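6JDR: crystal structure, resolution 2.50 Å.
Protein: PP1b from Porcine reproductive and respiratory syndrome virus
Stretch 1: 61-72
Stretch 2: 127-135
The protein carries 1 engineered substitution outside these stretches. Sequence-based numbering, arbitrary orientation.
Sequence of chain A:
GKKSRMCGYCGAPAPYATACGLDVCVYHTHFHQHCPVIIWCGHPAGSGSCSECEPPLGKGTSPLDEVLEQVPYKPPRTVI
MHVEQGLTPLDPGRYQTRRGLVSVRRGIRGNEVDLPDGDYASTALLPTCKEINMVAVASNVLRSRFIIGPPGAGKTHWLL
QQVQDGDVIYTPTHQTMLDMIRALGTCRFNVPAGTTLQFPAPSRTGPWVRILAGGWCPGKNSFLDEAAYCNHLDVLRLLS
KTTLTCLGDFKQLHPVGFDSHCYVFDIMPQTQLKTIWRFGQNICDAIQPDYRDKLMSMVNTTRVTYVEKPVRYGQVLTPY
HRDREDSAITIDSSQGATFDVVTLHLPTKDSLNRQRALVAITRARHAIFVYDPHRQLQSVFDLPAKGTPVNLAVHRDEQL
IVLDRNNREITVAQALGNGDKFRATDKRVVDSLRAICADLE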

# COMPACT_ATOMS: atom_id res chain seq x y z
N THR A 61 25.99 -13.03 -1.54
CA THR A 61 25.89 -12.23 -2.76
C THR A 61 24.55 -11.50 -2.87
O THR A 61 24.31 -10.77 -3.84
CB THR A 61 26.02 -13.13 -4.01
OG1 THR A 61 24.95 -14.08 -4.03
CG2 THR A 61 27.35 -13.85 -4.01
N SER A 62 23.68 -11.71 -1.89
CA SER A 62 22.32 -11.18 -1.94
C SER A 62 21.92 -10.61 -0.57
O SER A 62 22.45 -11.04 0.46
CB SER A 62 21.36 -12.31 -2.34
OG SER A 62 20.01 -11.98 -2.07
N PRO A 63 20.99 -9.64 -0.56
CA PRO A 63 20.43 -9.18 0.70
C PRO A 63 19.73 -10.29 1.49
O PRO A 63 19.60 -10.19 2.71
CB PRO A 63 19.42 -8.11 0.27
CG PRO A 63 19.93 -7.62 -1.04
CD PRO A 63 20.51 -8.83 -1.70
N LEU A 64 19.28 -11.33 0.78
CA LEU A 64 18.72 -12.52 1.44
C LEU A 64 19.66 -13.05 2.51
O LEU A 64 19.22 -13.48 3.57
CB LEU A 64 18.46 -13.62 0.41
CG LEU A 64 17.89 -14.94 0.95
CD1 LEU A 64 16.51 -14.72 1.56
CD2 LEU A 64 17.82 -15.98 -0.16
N ASP A 65 20.95 -13.03 2.22
CA ASP A 65 21.94 -13.59 3.12
C ASP A 65 22.05 -12.76 4.39
O ASP A 65 22.26 -13.29 5.47
CB ASP A 65 23.29 -13.71 2.40
CG ASP A 65 23.20 -14.55 1.14
OD1 ASP A 65 22.69 -15.69 1.24
OD2 ASP A 65 23.61 -14.07 0.07
N GLU A 66 21.91 -11.44 4.25
CA GLU A 66 21.91 -10.55 5.40
C GLU A 66 20.67 -10.78 6.24
O GLU A 66 20.76 -10.88 7.47
CB GLU A 66 21.99 -9.09 4.95
CG GLU A 66 23.28 -8.73 4.23
CD GLU A 66 24.52 -8.94 5.09
OE1 GLU A 66 24.53 -8.52 6.27
OE2 GLU A 66 25.49 -9.52 4.57
N VAL A 67 19.52 -10.90 5.59
CA VAL A 67 18.27 -11.22 6.28
C VAL A 67 18.42 -12.52 7.08
O VAL A 67 18.04 -12.58 8.25
CB VAL A 67 17.10 -11.34 5.29
CG1 VAL A 67 15.87 -11.95 5.96
CG2 VAL A 67 16.75 -9.97 4.73
N LEU A 68 19.01 -13.54 6.46
CA LEU A 68 19.12 -14.86 7.07
C LEU A 68 20.05 -14.91 8.29
O LEU A 68 20.03 -15.90 9.01
CB LEU A 68 19.55 -15.91 6.04
CG LEU A 68 18.51 -16.32 4.99
CD1 LEU A 68 19.14 -17.23 3.95
CD2 LEU A 68 17.30 -16.99 5.64
N GLU A 69 20.85 -13.88 8.53
CA GLU A 69 21.69 -13.81 9.74
C GLU A 69 20.88 -13.82 11.04
O GLU A 69 21.41 -14.19 12.09
CB GLU A 69 22.62 -12.59 9.69
CG GLU A 69 23.75 -12.74 8.69
CD GLU A 69 24.48 -11.45 8.38
OE1 GLU A 69 24.12 -10.39 8.94
OE2 GLU A 69 25.42 -11.49 7.56
N GLN A 70 19.62 -13.42 10.98
CA GLN A 70 18.73 -13.47 12.14
C GLN A 70 17.82 -14.69 12.15
O GLN A 70 16.96 -14.80 13.01
CB GLN A 70 17.84 -12.22 12.21
CG GLN A 70 18.56 -10.92 11.89
CD GLN A 70 19.90 -10.79 12.59
OE1 GLN A 70 20.05 -11.18 13.75
NE2 GLN A 70 20.88 -10.24 11.88
N VAL A 71 17.99 -15.60 11.18
CA VAL A 71 17.14 -16.77 11.05
C VAL A 71 17.93 -18.03 11.43
O VAL A 71 18.73 -18.51 10.64
CB VAL A 71 16.58 -16.89 9.62
CG1 VAL A 71 15.57 -18.03 9.53
CG2 VAL A 71 15.93 -15.58 9.19
N PRO A 72 17.74 -18.55 12.67
CA PRO A 72 18.48 -19.72 13.14
C PRO A 72 18.19 -21.00 12.36
O PRO A 72 17.03 -21.33 12.14
CB PRO A 72 18.00 -19.91 14.58
CG PRO A 72 17.36 -18.63 14.97
CD PRO A 72 16.87 -17.98 13.72
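Stretch 2 127-135: PTCKEINMV

Stretch 2 (127-135) packs on stretch 1 (61-72) of PP1b. Stretch 1 carries a short helix from P63, with V71 and P72 in loop beyond it; stretch 2 is two type I beta turns, P127 to K130 and C129 to I132, followed at M134 by the first residues of a helix that runs on later in the chain. The two segments pass each other in opposite directions: the start of stretch 1 lies by the end of stretch 2, with the CA atoms of L64 and M134 7.8 Å apart, and its end lies by the beginning, with the CA atoms of V71 and T128 8.7 Å apart. No hydrogen bond joins them, and 296 Å² is buried between them, both sides summed, most of it on apolar residues, led by L64 (68 Å²) and M134 (65 Å²).

T61 stays clear of stretch 2. S62 caps the helix: its OG accepts from L64 N at 3.0 Å, while its own N donates to D65 OD2 at 3.1 Å, so both bonds secure the start of the helix. The same OG lies 3.7 Å from M134 CE, where the methionine, with all three chi angles m, brings its terminal methyl up to the cap. L64 has the largest covered area in stretch 1. Its CB is 4.0 Å from M134 SD, and its CD2 reaches 4.0 Å from I132 CG2, so one leucine touches residues on both sides of N133. N133 itself turns its CA-to-CB bond away and caps the following helix through a weak bond from V135 N to its OD1, 3.5 Å long.

D65, E66 and V67 are out of reach of stretch 2. L68 N donates to L64 O at 2.9 Å, an i to i+4 bond, and both leucines point toward stretch 2. L68 CD2 lies 4.0 Å from C129 SG, in a buried contact. C129 belongs to both beta turns, closed by K130 N to P127 O at 3.0 Å and by a weak bond from I132 N to C129 O at 3.3 Å; K130 and the modelled part of E131, between C129 and I132, make no contact with stretch 1.

E69 and Q70 are exposed and remote from stretch 2. The chain then swings sideways, V71 N donating to L68 O at 3.0 Å, and V71 points toward stretch 2, its CG1 3.8 Å from T128 CG2. This methyl-to-methyl approach is the last contact; P72 and P127 lie beyond it.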

# COMPACT_ATOMS: atom_id res chain seq x y z
N PRO A 127 11.25 -25.68 5.47
CA PRO A 127 10.46 -24.80 4.61
C PRO A 127 10.93 -23.34 4.59
O PRO A 127 10.39 -22.54 3.82
CB PRO A 127 9.05 -24.89 5.22
CG PRO A 127 9.29 -25.16 6.66
CD PRO A 127 10.55 -25.98 6.74
N THR A 128 11.94 -22.99 5.40
CA THR A 128 12.37 -21.60 5.55
C THR A 128 12.37 -20.81 4.24
O THR A 128 11.70 -19.78 4.14
CB THR A 128 13.77 -21.50 6.18
OG1 THR A 128 13.88 -22.38 7.30
CG2 THR A 128 14.06 -20.06 6.64
N CYS A 129 13.11 -21.29 3.25
CA CYS A 129 13.24 -20.59 1.97
C CYS A 129 12.60 -21.33 0.81
O CYS A 129 12.97 -21.14 -0.35
CB CYS A 129 14.72 -20.31 1.68
SG CYS A 129 15.50 -19.16 2.83
N LYS A 130 11.61 -22.17 1.11
CA LYS A 130 10.90 -22.95 0.09
C LYS A 130 10.23 -22.07 -0.97
O LYS A 130 10.21 -22.42 -2.15
CB LYS A 130 9.85 -23.84 0.77
CG LYS A 130 9.09 -24.78 -0.15
CD LYS A 130 8.12 -25.64 0.64
CE LYS A 130 7.05 -26.25 -0.25
NZ LYS A 130 6.09 -27.08 0.52
N GLU A 131 9.69 -20.93 -0.54
CA GLU A 131 8.94 -20.04 -1.42
C GLU A 131 9.72 -18.79 -1.84
O GLU A 131 9.14 -17.88 -2.44
CB GLU A 131 7.64 -19.62 -0.73
N ILE A 132 11.02 -18.74 -1.55
CA ILE A 132 11.83 -17.56 -1.83
C ILE A 132 12.34 -17.59 -3.28
O ILE A 132 12.78 -18.63 -3.77
CB ILE A 132 13.02 -17.45 -0.85
CG1 ILE A 132 12.51 -17.22 0.59
CG2 ILE A 132 13.98 -16.35 -1.26
CD1 ILE A 132 11.88 -15.87 0.83
N ASN A 133 12.26 -16.43 -3.93
CA ASN A 133 12.70 -16.26 -5.32
C ASN A 133 13.16 -14.81 -5.50
O ASN A 133 12.34 -13.91 -5.73
CB ASN A 133 11.56 -16.60 -6.28
CG ASN A 133 11.96 -16.50 -7.75
OD1 ASN A 133 13.09 -16.17 -8.09
ND2 ASN A 133 11.01 -16.80 -8.63
N MET A 134 14.47 -14.58 -5.41
CA MET A 134 15.00 -13.22 -5.35
C MET A 134 14.97 -12.48 -6.68
O MET A 134 15.05 -11.24 -6.70
CB MET A 134 16.41 -13.22 -4.76
CG MET A 134 16.50 -13.75 -3.33
SD MET A 134 15.52 -12.83 -2.11
CE MET A 134 16.42 -11.28 -2.07
N VAL A 135 14.85 -13.20 -7.80
CA VAL A 135 14.65 -12.53 -9.10
C VAL A 135 13.21 -12.00 -9.21
O VAL A 135 12.98 -10.94 -9.80
CB VAL A 135 15.05 -13.41 -10.31
CG1 VAL A 135 14.29 -14.73 -10.34
CG2 VAL A 135 14.82 -12.66 -11.62